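Alpha-2,3-sialyltransferase (Campylobacter jejuni, PDB 2P2V) probably transfers sialic acid from a CMP-activated donor to acceptor glycans in alpha-2,3 linkage, this chain being its glycosyltransferase domain. Local coordinates at residues F95-F99 against R147-Y153; Q112-F117 against F272-Q276; V126-L130 against A156-L161; S186-I192 against D260-T264. All coordinates share one frame; numbering follows the deposited sequence.

Contact 1 of 4, residues F95-F99 against R147-Y153; sequences FCSTF and RITSGVY. With CSF (cytidine-5'-monophosphate-3-fluoro-N-acetyl-neuraminic acid), chain O; EDO (1,2-ethanediol), chain D; EDO (1,2-ethanediol), chain K.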
# COMPACT_ATOMS: atom_id res chain seq x y z
N PHE A 95 -14.73 -0.03 -19.04
CA PHE A 95 -13.42 0.54 -18.70
C PHE A 95 -13.48 2.05 -18.50
O PHE A 95 -14.23 2.72 -19.21
CB PHE A 95 -12.41 0.39 -19.81
CG PHE A 95 -11.95 -1.06 -20.02
CD1 PHE A 95 -12.72 -1.89 -20.77
CD2 PHE A 95 -10.77 -1.51 -19.46
CE1 PHE A 95 -12.32 -3.25 -20.98
CE2 PHE A 95 -10.35 -2.85 -19.65
CZ PHE A 95 -11.15 -3.69 -20.43
N CYS A 96 -12.62 2.54 -17.63
CA CYS A 96 -12.31 3.97 -17.55
C CYS A 96 -10.99 4.19 -18.26
O CYS A 96 -9.96 3.57 -17.89
CB CYS A 96 -12.23 4.37 -16.08
SG CYS A 96 -12.05 6.16 -15.98
N SER A 97 -11.01 4.93 -19.36
CA SER A 97 -9.82 5.23 -20.17
C SER A 97 -8.83 6.14 -19.43
O SER A 97 -9.00 7.39 -19.34
CB SER A 97 -10.26 5.87 -21.47
OG SER A 97 -11.27 5.13 -22.13
N THR A 98 -7.80 5.52 -18.86
CA THR A 98 -6.93 6.17 -17.90
C THR A 98 -5.46 5.99 -18.27
O THR A 98 -5.10 5.00 -18.91
CB THR A 98 -7.16 5.57 -16.46
OG1 THR A 98 -7.33 4.13 -16.53
CG2 THR A 98 -8.43 6.22 -15.78
N PHE A 99 -4.60 6.87 -17.79
CA PHE A 99 -3.17 6.80 -18.06
C PHE A 99 -2.35 6.65 -16.79
O PHE A 99 -1.16 6.44 -16.89
CB PHE A 99 -2.70 8.07 -18.82
CG PHE A 99 -3.35 8.22 -20.18
CD1 PHE A 99 -4.42 9.09 -20.35
CD2 PHE A 99 -2.95 7.40 -21.26
CE1 PHE A 99 -5.08 9.21 -21.57
CE2 PHE A 99 -3.58 7.53 -22.51
CZ PHE A 99 -4.67 8.45 -22.66
N ARG A 147 -1.70 13.71 -26.72
CA ARG A 147 -2.47 12.62 -26.13
C ARG A 147 -3.23 11.85 -27.18
O ARG A 147 -3.80 12.45 -28.08
CB ARG A 147 -3.47 13.16 -25.08
CG ARG A 147 -4.34 12.07 -24.42
CD ARG A 147 -5.21 12.74 -23.32
NE ARG A 147 -4.44 13.57 -22.42
CZ ARG A 147 -5.01 14.37 -21.52
NH1 ARG A 147 -6.33 14.40 -21.42
NH2 ARG A 147 -4.28 15.14 -20.72
N ILE A 148 -3.30 10.52 -27.04
CA ILE A 148 -4.06 9.74 -27.98
C ILE A 148 -5.55 9.91 -27.72
O ILE A 148 -5.98 10.17 -26.57
CB ILE A 148 -3.67 8.25 -27.92
CG1 ILE A 148 -4.02 7.65 -26.54
CG2 ILE A 148 -2.13 8.07 -28.33
CD1 ILE A 148 -3.73 6.10 -26.49
N THR A 149 -6.35 9.78 -28.78
CA THR A 149 -7.82 9.81 -28.64
C THR A 149 -8.33 8.45 -28.21
O THR A 149 -7.56 7.48 -28.23
CB THR A 149 -8.52 10.22 -29.98
OG1 THR A 149 -8.15 9.28 -31.00
CG2 THR A 149 -8.06 11.59 -30.38
N SER A 150 -9.61 8.37 -27.83
CA SER A 150 -10.17 7.10 -27.32
C SER A 150 -10.12 6.02 -28.35
O SER A 150 -9.96 4.87 -27.99
CB SER A 150 -11.61 7.24 -26.85
OG SER A 150 -11.61 8.17 -25.77
N GLY A 151 -10.26 6.36 -29.64
CA GLY A 151 -10.13 5.30 -30.67
C GLY A 151 -8.82 4.55 -30.62
O GLY A 151 -8.81 3.32 -30.62
N VAL A 152 -7.73 5.29 -30.59
CA VAL A 152 -6.38 4.79 -30.40
C VAL A 152 -6.24 4.08 -29.06
O VAL A 152 -5.70 3.02 -29.01
CB VAL A 152 -5.30 5.90 -30.53
CG1 VAL A 152 -3.85 5.38 -30.44
CG2 VAL A 152 -5.47 6.66 -31.85
N TYR A 153 -6.77 4.66 -27.98
CA TYR A 153 -6.68 4.00 -26.67
C TYR A 153 -7.31 2.62 -26.71
O TYR A 153 -6.73 1.66 -26.20
CB TYR A 153 -7.40 4.91 -25.61
CG TYR A 153 -7.18 4.48 -24.19
CD1 TYR A 153 -6.20 5.10 -23.42
CD2 TYR A 153 -7.95 3.48 -23.62
CE1 TYR A 153 -6.00 4.67 -22.12
CE2 TYR A 153 -7.74 3.04 -22.33
CZ TYR A 153 -6.79 3.67 -21.59
OH TYR A 153 -6.58 3.28 -20.30
C5A CSF O . -13.51 15.02 -26.31
C4A CSF O . -12.77 14.74 -27.61
C2A CSF O . -12.90 12.22 -27.15
O6A CSF O . -13.70 12.58 -26.01
C6A CSF O . -14.44 13.83 -26.02
C3A CSF O . -12.01 13.40 -27.54
O4A CSF O . -11.80 15.76 -27.81
N5A CSF O . -14.32 16.24 -26.54
C7A CSF O . -15.14 13.95 -24.67
C8A CSF O . -16.03 12.73 -24.41
C9A CSF O . -16.66 12.78 -23.01
O9A CSF O . -17.59 11.69 -22.80
O8A CSF O . -17.02 12.64 -25.48
O7A CSF O . -14.14 14.13 -23.66
C1A CSF O . -11.93 11.10 -26.77
OBA CSF O . -10.99 10.87 -27.58
OAA CSF O . -12.12 10.49 -25.68
O1A CSF O . -13.61 11.70 -28.30
O2A CSF O . -15.29 13.06 -29.50
N1 CSF O . -13.85 10.55 -33.58
C2 CSF O . -13.15 10.99 -34.74
N3 CSF O . -13.65 12.01 -35.51
C4 CSF O . -14.83 12.58 -35.17
C5 CSF O . -15.53 12.16 -34.03
C6 CSF O . -15.02 11.13 -33.25
C3' CSF O . -12.56 9.76 -30.54
C2' CSF O . -12.05 9.77 -31.97
C1' CSF O . -13.30 9.43 -32.77
O4' CSF O . -14.31 8.90 -31.88
C4' CSF O . -13.79 8.85 -30.55
PA CSF O . -15.18 11.78 -28.70
O5' CSF O . -15.35 10.57 -29.77
C5' CSF O . -14.85 9.25 -29.53
O3' CSF O . -11.60 9.20 -29.66
O2' CSF O . -11.04 8.74 -32.14
N4 CSF O . -15.35 13.59 -35.93
O2 CSF O . -12.05 10.46 -35.04
O3A CSF O . -16.12 11.46 -27.58
C10 CSF O . -14.51 17.06 -25.50
O10 CSF O . -14.07 16.84 -24.36
C11 CSF O . -15.33 18.30 -25.79
F3A CSF O . -11.00 13.48 -26.61
C1 EDO D . -9.10 8.62 -23.50
O1 EDO D . -9.06 9.73 -22.57
C2 EDO D . -8.01 8.83 -24.52
O2 EDO D . -7.60 10.20 -24.51
C1 EDO K . -9.87 13.19 -23.62
O1 EDO K . -8.62 12.73 -23.11
C2 EDO K . -10.10 14.62 -23.18
O2 EDO K . -9.43 15.45 -24.15
O HOH W 1 -12.93 6.91 -23.40

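Contact 2 of 4, residues Q112-F117 against F272-Q276; sequences QFYNFF and FYKNQ. With EDO (1,2-ethanediol), chain F.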
# COMPACT_ATOMS: atom_id res chain seq x y z
N GLN A 112 -10.08 5.66 -5.13
CA GLN A 112 -11.45 5.31 -4.77
C GLN A 112 -12.19 4.70 -5.93
O GLN A 112 -13.30 4.32 -5.76
CB GLN A 112 -12.24 6.58 -4.38
CG GLN A 112 -11.58 7.20 -3.20
CD GLN A 112 -12.32 8.42 -2.71
OE1 GLN A 112 -12.29 8.72 -1.52
NE2 GLN A 112 -12.97 9.15 -3.63
N PHE A 113 -11.55 4.59 -7.10
CA PHE A 113 -12.26 4.07 -8.26
C PHE A 113 -13.02 2.80 -8.01
O PHE A 113 -14.22 2.73 -8.29
CB PHE A 113 -11.28 3.87 -9.46
CG PHE A 113 -11.98 3.45 -10.70
CD1 PHE A 113 -12.60 4.39 -11.53
CD2 PHE A 113 -12.08 2.09 -11.03
CE1 PHE A 113 -13.28 4.03 -12.68
CE2 PHE A 113 -12.77 1.74 -12.13
CZ PHE A 113 -13.34 2.68 -13.00
N TYR A 114 -12.34 1.72 -7.59
CA TYR A 114 -13.03 0.49 -7.39
C TYR A 114 -13.99 0.50 -6.23
O TYR A 114 -14.90 -0.31 -6.17
CB TYR A 114 -11.99 -0.64 -7.21
CG TYR A 114 -11.27 -0.91 -8.49
CD1 TYR A 114 -11.98 -1.25 -9.64
CD2 TYR A 114 -9.87 -0.82 -8.56
CE1 TYR A 114 -11.28 -1.52 -10.86
CE2 TYR A 114 -9.18 -1.06 -9.77
CZ TYR A 114 -9.89 -1.41 -10.90
OH TYR A 114 -9.24 -1.69 -12.10
N ASN A 115 -13.80 1.46 -5.31
CA ASN A 115 -14.74 1.59 -4.19
C ASN A 115 -16.13 1.96 -4.73
O ASN A 115 -17.12 1.45 -4.25
CB ASN A 115 -14.24 2.67 -3.17
CG ASN A 115 -12.86 2.35 -2.61
OD1 ASN A 115 -11.85 2.59 -3.23
ND2 ASN A 115 -12.84 1.81 -1.45
N PHE A 116 -16.17 2.93 -5.65
CA PHE A 116 -17.39 3.36 -6.31
C PHE A 116 -17.87 2.45 -7.43
O PHE A 116 -19.07 2.32 -7.60
CB PHE A 116 -17.25 4.76 -6.83
CG PHE A 116 -17.28 5.80 -5.73
CD1 PHE A 116 -18.51 6.32 -5.32
CD2 PHE A 116 -16.13 6.21 -5.13
CE1 PHE A 116 -18.60 7.35 -4.30
CE2 PHE A 116 -16.19 7.24 -4.07
CZ PHE A 116 -17.46 7.76 -3.68
N PHE A 117 -16.94 1.84 -8.18
CA PHE A 117 -17.31 1.16 -9.41
C PHE A 117 -16.67 -0.23 -9.38
O PHE A 117 -15.76 -0.42 -10.16
CB PHE A 117 -16.78 1.97 -10.59
CG PHE A 117 -17.17 3.50 -10.52
CD1 PHE A 117 -18.52 3.88 -10.61
CD2 PHE A 117 -16.21 4.42 -10.40
CE1 PHE A 117 -18.86 5.26 -10.51
CE2 PHE A 117 -16.50 5.81 -10.32
CZ PHE A 117 -17.85 6.17 -10.39
N PHE A 272 -20.87 13.50 -2.31
CA PHE A 272 -19.55 13.25 -1.81
C PHE A 272 -18.58 13.18 -3.00
O PHE A 272 -17.52 13.82 -3.01
CB PHE A 272 -19.52 11.90 -1.03
CG PHE A 272 -18.13 11.58 -0.50
CD1 PHE A 272 -17.19 11.00 -1.36
CD2 PHE A 272 -17.77 11.92 0.80
CE1 PHE A 272 -15.90 10.77 -0.95
CE2 PHE A 272 -16.48 11.63 1.26
CZ PHE A 272 -15.53 11.07 0.36
N TYR A 273 -18.96 12.35 -3.97
CA TYR A 273 -18.13 12.12 -5.18
C TYR A 273 -17.85 13.39 -5.98
O TYR A 273 -16.67 13.70 -6.28
CB TYR A 273 -18.83 11.09 -6.03
CG TYR A 273 -18.00 10.67 -7.23
CD1 TYR A 273 -17.32 9.44 -7.22
CD2 TYR A 273 -17.89 11.49 -8.35
CE1 TYR A 273 -16.53 9.06 -8.34
CE2 TYR A 273 -17.14 11.11 -9.47
CZ TYR A 273 -16.46 9.91 -9.44
OH TYR A 273 -15.70 9.50 -10.53
N LYS A 274 -18.91 14.19 -6.21
CA LYS A 274 -18.80 15.39 -7.02
C LYS A 274 -18.05 16.47 -6.28
O LYS A 274 -17.39 17.33 -6.89
CB LYS A 274 -20.18 15.91 -7.38
CG LYS A 274 -20.85 15.21 -8.49
CD LYS A 274 -22.24 15.75 -8.73
CE LYS A 274 -22.82 15.18 -10.01
NZ LYS A 274 -24.11 15.83 -10.33
N ASN A 275 -18.19 16.51 -4.96
CA ASN A 275 -17.46 17.46 -4.10
C ASN A 275 -15.96 17.27 -4.23
O ASN A 275 -15.18 18.21 -4.39
CB ASN A 275 -17.85 17.28 -2.62
CG ASN A 275 -17.08 18.21 -1.67
OD1 ASN A 275 -17.33 19.40 -1.64
ND2 ASN A 275 -16.15 17.65 -0.89
N GLN A 276 -15.56 15.99 -4.14
CA GLN A 276 -14.17 15.62 -4.23
C GLN A 276 -13.64 15.88 -5.62
O GLN A 276 -12.57 16.47 -5.75
CB GLN A 276 -13.99 14.16 -3.87
CG GLN A 276 -14.16 13.92 -2.42
CD GLN A 276 -13.22 12.85 -1.94
OE1 GLN A 276 -12.93 11.90 -2.67
NE2 GLN A 276 -12.74 12.98 -0.70
C1 EDO F . -14.04 10.37 -5.77
O1 EDO F . -13.53 9.09 -6.15
C2 EDO F . -13.20 11.47 -6.40
O2 EDO F . -14.02 12.01 -7.44

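Contact 3 of 4, residues V126-L130 against A156-L161; sequences VIENL and AIAIAL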
# COMPACT_ATOMS: atom_id res chain seq x y z
N VAL A 126 -4.24 -2.20 -17.86
CA VAL A 126 -4.18 -3.13 -19.06
C VAL A 126 -3.13 -2.58 -19.99
O VAL A 126 -2.21 -3.27 -20.37
CB VAL A 126 -5.57 -3.30 -19.76
CG1 VAL A 126 -5.44 -4.01 -21.18
CG2 VAL A 126 -6.55 -4.03 -18.89
N ILE A 127 -3.18 -1.27 -20.33
CA ILE A 127 -2.20 -0.79 -21.29
C ILE A 127 -0.78 -0.65 -20.71
O ILE A 127 0.17 -0.52 -21.48
CB ILE A 127 -2.60 0.54 -22.00
CG1 ILE A 127 -2.87 1.59 -20.94
CG2 ILE A 127 -3.84 0.29 -22.85
CD1 ILE A 127 -2.75 3.00 -21.50
N GLU A 128 -0.61 -0.71 -19.40
CA GLU A 128 0.72 -0.53 -18.85
C GLU A 128 1.61 -1.74 -19.25
O GLU A 128 2.83 -1.68 -19.15
CB GLU A 128 0.72 -0.36 -17.33
CG GLU A 128 0.14 -1.52 -16.53
CD GLU A 128 0.06 -1.26 -15.04
OE1 GLU A 128 0.35 -0.13 -14.56
OE2 GLU A 128 -0.36 -2.20 -14.32
N ASN A 129 0.93 -2.80 -19.64
CA ASN A 129 1.64 -4.03 -20.03
C ASN A 129 2.26 -3.93 -21.41
O ASN A 129 3.13 -4.80 -21.78
CB ASN A 129 0.70 -5.20 -19.96
CG ASN A 129 0.26 -5.49 -18.53
OD1 ASN A 129 1.08 -5.55 -17.61
ND2 ASN A 129 -1.06 -5.58 -18.33
N LEU A 130 1.84 -2.95 -22.19
CA LEU A 130 2.47 -2.63 -23.48
C LEU A 130 3.65 -1.70 -23.20
O LEU A 130 3.60 -0.48 -23.40
CB LEU A 130 1.46 -2.06 -24.50
CG LEU A 130 0.16 -2.81 -24.79
CD1 LEU A 130 -0.69 -2.01 -25.72
CD2 LEU A 130 0.54 -4.14 -25.45
N ALA A 156 -5.03 0.07 -28.31
CA ALA A 156 -4.00 -0.34 -27.37
C ALA A 156 -4.57 -1.35 -26.40
O ALA A 156 -3.97 -2.41 -26.12
CB ALA A 156 -3.36 0.98 -26.62
N ILE A 157 -5.79 -1.09 -25.88
CA ILE A 157 -6.39 -2.01 -24.95
C ILE A 157 -6.62 -3.38 -25.63
O ILE A 157 -6.28 -4.44 -25.05
CB ILE A 157 -7.78 -1.48 -24.43
CG1 ILE A 157 -7.52 -0.32 -23.46
CG2 ILE A 157 -8.53 -2.59 -23.70
CD1 ILE A 157 -7.14 -0.72 -22.04
N ALA A 158 -7.16 -3.32 -26.83
CA ALA A 158 -7.43 -4.57 -27.63
C ALA A 158 -6.15 -5.39 -27.81
O ALA A 158 -6.14 -6.61 -27.56
CB ALA A 158 -8.07 -4.23 -28.96
N ILE A 159 -5.07 -4.70 -28.17
CA ILE A 159 -3.74 -5.34 -28.40
C ILE A 159 -3.21 -5.92 -27.12
O ILE A 159 -2.77 -7.10 -27.08
CB ILE A 159 -2.78 -4.35 -29.06
CG1 ILE A 159 -3.30 -4.01 -30.45
CG2 ILE A 159 -1.33 -4.85 -29.07
CD1 ILE A 159 -2.64 -2.88 -31.10
N ALA A 160 -3.30 -5.14 -26.01
CA ALA A 160 -2.91 -5.71 -24.74
C ALA A 160 -3.71 -6.94 -24.32
O ALA A 160 -3.18 -7.78 -23.61
CB ALA A 160 -2.83 -4.67 -23.60
N LEU A 161 -4.97 -7.05 -24.71
CA LEU A 161 -5.80 -8.14 -24.26
C LEU A 161 -5.66 -9.32 -25.22
O LEU A 161 -6.17 -10.42 -24.96
CB LEU A 161 -7.25 -7.72 -24.23
CG LEU A 161 -7.58 -6.80 -23.02
CD1 LEU A 161 -8.97 -6.30 -23.26
CD2 LEU A 161 -7.42 -7.44 -21.63

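Contact 4 of 4, residues S186-I192 against D260-T264; sequences STNIKTI and DILLT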
# COMPACT_ATOMS: atom_id res chain seq x y z
N SER A 186 -25.97 17.99 -26.68
CA SER A 186 -27.29 17.64 -26.18
C SER A 186 -27.53 18.38 -24.87
O SER A 186 -26.62 19.02 -24.33
CB SER A 186 -27.40 16.12 -25.98
OG SER A 186 -26.37 15.68 -25.13
N THR A 187 -28.75 18.32 -24.36
CA THR A 187 -29.10 19.09 -23.18
C THR A 187 -28.23 18.68 -21.98
O THR A 187 -27.71 19.52 -21.26
CB THR A 187 -30.59 18.97 -22.82
OG1 THR A 187 -31.38 18.93 -24.02
CG2 THR A 187 -31.03 20.17 -21.99
N ASN A 188 -28.06 17.37 -21.78
CA ASN A 188 -27.30 16.89 -20.62
C ASN A 188 -25.80 17.16 -20.70
O ASN A 188 -25.17 17.46 -19.68
CB ASN A 188 -27.58 15.41 -20.35
CG ASN A 188 -29.00 15.17 -19.89
OD1 ASN A 188 -29.51 14.05 -20.00
ND2 ASN A 188 -29.67 16.22 -19.35
N ILE A 189 -25.23 17.08 -21.90
CA ILE A 189 -23.82 17.43 -22.10
C ILE A 189 -23.58 18.89 -21.67
O ILE A 189 -22.67 19.18 -20.88
CB ILE A 189 -23.35 17.16 -23.58
CG1 ILE A 189 -23.19 15.64 -23.87
CG2 ILE A 189 -22.06 17.95 -23.93
CD1 ILE A 189 -22.08 14.91 -23.03
N LYS A 190 -24.44 19.78 -22.16
CA LYS A 190 -24.45 21.20 -21.76
C LYS A 190 -24.53 21.42 -20.24
O LYS A 190 -23.82 22.25 -19.70
CB LYS A 190 -25.58 21.96 -22.47
CG LYS A 190 -25.35 22.18 -23.96
CD LYS A 190 -26.61 22.75 -24.61
CE LYS A 190 -26.41 23.02 -26.09
NZ LYS A 190 -27.76 23.03 -26.75
N THR A 191 -25.39 20.66 -19.56
CA THR A 191 -25.58 20.84 -18.12
C THR A 191 -24.34 20.46 -17.33
O THR A 191 -23.79 21.28 -16.58
CB THR A 191 -26.77 20.05 -17.57
OG1 THR A 191 -27.95 20.35 -18.33
CG2 THR A 191 -27.02 20.43 -16.12
N ILE A 192 -23.89 19.20 -17.51
CA ILE A 192 -22.77 18.67 -16.72
C ILE A 192 -21.56 19.61 -16.83
O ILE A 192 -21.03 20.06 -15.81
CB ILE A 192 -22.42 17.18 -17.09
CG1 ILE A 192 -23.66 16.29 -16.89
CG2 ILE A 192 -21.29 16.66 -16.20
CD1 ILE A 192 -23.57 14.90 -17.51
N ASP A 260 -29.24 10.49 -24.52
CA ASP A 260 -28.39 11.56 -23.95
C ASP A 260 -27.80 10.92 -22.69
O ASP A 260 -28.35 9.93 -22.20
CB ASP A 260 -29.25 12.78 -23.60
CG ASP A 260 -28.44 14.04 -23.39
OD1 ASP A 260 -27.20 14.00 -23.47
OD2 ASP A 260 -29.07 15.11 -23.10
N ILE A 261 -26.66 11.44 -22.24
CA ILE A 261 -26.00 10.97 -21.02
C ILE A 261 -26.95 11.24 -19.85
O ILE A 261 -27.56 12.33 -19.79
CB ILE A 261 -24.60 11.65 -20.81
CG1 ILE A 261 -23.83 11.03 -19.65
CG2 ILE A 261 -24.71 13.24 -20.65
CD1 ILE A 261 -22.34 11.52 -19.61
N LEU A 262 -27.12 10.25 -18.98
CA LEU A 262 -27.99 10.43 -17.80
C LEU A 262 -27.39 11.31 -16.73
O LEU A 262 -26.19 11.32 -16.47
CB LEU A 262 -28.36 9.08 -17.21
CG LEU A 262 -29.06 8.10 -18.17
CD1 LEU A 262 -29.60 6.92 -17.41
CD2 LEU A 262 -30.17 8.77 -19.03
N LEU A 263 -28.26 12.05 -16.05
CA LEU A 263 -27.83 12.91 -14.96
C LEU A 263 -27.98 12.10 -13.69
O LEU A 263 -28.79 11.19 -13.63
CB LEU A 263 -28.78 14.13 -14.88
CG LEU A 263 -28.38 15.47 -15.52
CD1 LEU A 263 -27.50 15.44 -16.74
CD2 LEU A 263 -29.65 16.37 -15.71
N THR A 264 -27.28 12.48 -12.63
CA THR A 264 -27.39 11.73 -11.38
C THR A 264 -28.17 12.59 -10.37
O THR A 264 -28.08 13.79 -10.42
CB THR A 264 -26.00 11.38 -10.84
OG1 THR A 264 -25.24 12.58 -10.72
CG2 THR A 264 -25.27 10.48 -11.87

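Contact 1 of 4, residues F95-F99 against R147-Y153
The donor-binding, C-terminal end of the Rossmann-like parallel sheet is built here, where Ser97, Thr98 and Phe99, following strand 90-96, pack on Tyr153 in the first turn of helix 150-161. Tyr153 carries the contact. With its CG anti to the backbone N (chi1 -170°), the ring reaches across, and its OH donates to Thr98 O at 2.7 Å, lying in the carbonyl plane on a lone pair. One ring face receives Ser97 CB as a CH-pi contact, 4.0 Å from the ring centroid. The ring edge turns toward the face of Phe99, an offset edge-to-face pair with planes at 88°. A phenol suits this place: its face can take Ser97 CB, its edge can meet Phe99 and its hydroxyl can reach a backbone carbonyl. Beyond it, Phe99 CZ meets Ile148 CG1 at 4.0 Å. Ser97 OG and Ser150 OG share a water. On the same turn, Ser150 N bonds OBA of the bound CMP-3-fluoro-sialic acid at 2.9 Å, and Gly151 N bonds O3' at 3.1 Å. Helix 207-221 packs against Ile148 and Val152, while Phe95 lies between strands 62-68 and 121-122.

Contact 2 of 4, residues Q112-F117 against F272-Q276
This is an aromatic contact between two nearly antiparallel helices at the edge of the fold, in which Phe116, the last residue of helix 107-116, and Phe117 just after it meet Tyr273 of helix 268-283. The axes of the two short segments come no closer than 13.0 Å, at 158°, a wide spacing that large flat side chains can bridge. Tyr273 points its edge at the face of Phe116, with CD1 above the ring centre, centroids 5.0 Å apart and planes at 83°. A chi1 of -174° turns the tyrosine ring away from its own backbone N and out across the interface. Next along the same side of the ring, Tyr273 CE1 is 3.8 Å from Phe117 CZ, and the phenol oxygen lies at the edge of the Phe117 ring. The three rings form an aromatic cluster, which Phe117 continues by an edge-to-face contact with Phe73 of helix 73-85, so that the C-terminal helix is fastened to two helices flanking the parallel sheet. Phe272 adds CD1 at the edge of Phe116, 4.0 Å from CZ. Where the rings give out, two long glutamines approach with nearly parallel amide planes; Gln112 NE2 appears to donate to Gln276 OE1 at 2.9 Å, though the place of that nitrogen is less sure. A second subunit packs its Ile142 on Phe116 and its Pro102 on Gln112 and Phe272.

Contact 3 of 4, residues V126-L130 against A156-L161
Leu130 reaches from a type I beta turn onto Ala156 and Ala160, in an apolar contact between that turn and helix 150-161, beside the Rossmann-like sheet. The turn runs from Ile127 to Leu130, closed by Leu130 N bonding Ile127 O at 3.0 Å, and it joins the short helix 124-127 to helix 131-144. From the backbone of Leu130, CB points toward helix 150-161. CG, set anti to the carbonyl carbon (chi1 -52°), comes down on Ala160 CB at 3.7 Å. There the side chain forks along the helix. CD1 runs back one turn to lie 3.3 Å from Ala156 O, an oxygen already engaged by Ala160 N within the helix. CD2, farther toward the C-terminal end, lies 3.9 Å from Ala160 CA and also reaches Ile159 CG2. Alanines spaced four residues apart put small methyl groups where Leu130 comes down, which lets the turn come close; the fork of the leucine rests one branch by Ala156 and the other on Ala160.

Val126 meets the same alanine, its CG1 3.6 Å from Ala160 CB. That branch is also in contact with Leu161, and Val126 crosses Ile157 at about a right angle. No hydrogen bond passes between the two segments, as fits a surface of Val, Ile, Leu and Ala. Outside them, Tyr221 of helix 207-221 packs on both Leu130 and Ile159, and helix 131-144 lies against Ile127 through Tyr134 and Ile137. Ile157 bends at its second torsion (chi2 -80°), and this swings its CD1 to within 3.5 Å of Ile127 CG2.

Contact 4 of 4, residues S186-I192 against D260-T264
Asp260 meets Ser186 and Asn188 at the start of helix 187-192, a carboxylate from a distant loop bound at a helix N-terminus. Its two oxygens share the work. OD2 takes the N-H of Asn188 at 2.8 Å on the syn side, with a fairly straight angle of 160°. OD1 accepts from Ser186 OG at 2.5 Å, approached from well above the carboxylate plane. Ser186 occupies the N-cap position, but its OG serves as a donor to the aspartate. An aspartate is apt here, since its short side chain brings a negative group to the end of the helix where backbone N-H groups point outward; the helix dipole would probably stabilise that charge. A chi1 of -163° swings the carboxylate clear of the aspartate's own backbone N and toward the helix, and a weak bond from Ile261 N to OD1 also bears on its rotation.

Next out lies an apolar layer. Ile261 CG2 sits among three residues of the helix: it is 3.6 Å from Asn188 CB, 3.7 Å from Ile192 CD1 and 3.9 Å from Ile189 CD1. One beta-branched residue thus serves two successive turns. Leu263 lies more exposed and slides antiparallel past Ile192, with its CD1 3.9 Å from Ile192 CG1.

Farther out, Phe53 packs on both Ser186 and Asp260, Phe199 on Ile189, and Tyr52 on Ile261. Helix 73-85 touches both segments: Gln75 packs on Ile192, Gln76 on Ile261, and the backbone N of Leu262 is hydrogen-bonded to Thr79 OG1.

Overall arrangement
Contact 1 holds part of the donor pocket itself, and the others lie around it. Contact 3 shares helix 150-161 with it; their centres are 11 Å apart, and Tyr153 CE1 touches Ile127 CD1 at 3.7 Å, so the two form one continuous core. Contact 2 is joined to contact 1 where Cys96 CB meets Phe113 CE1 at 3.6 Å. Contact 4 comes near the ligand from elsewhere, the Ile189 side chain being about 6 Å from it, against about 12 Å for Ile157 and 13 Å for Tyr273. A weak hydrogen bond from Lys274 to Thr264 links contacts 2 and 4, whereas contacts 3 and 4 lie on opposite sides of the chain's centre, their own centres 31 Å apart.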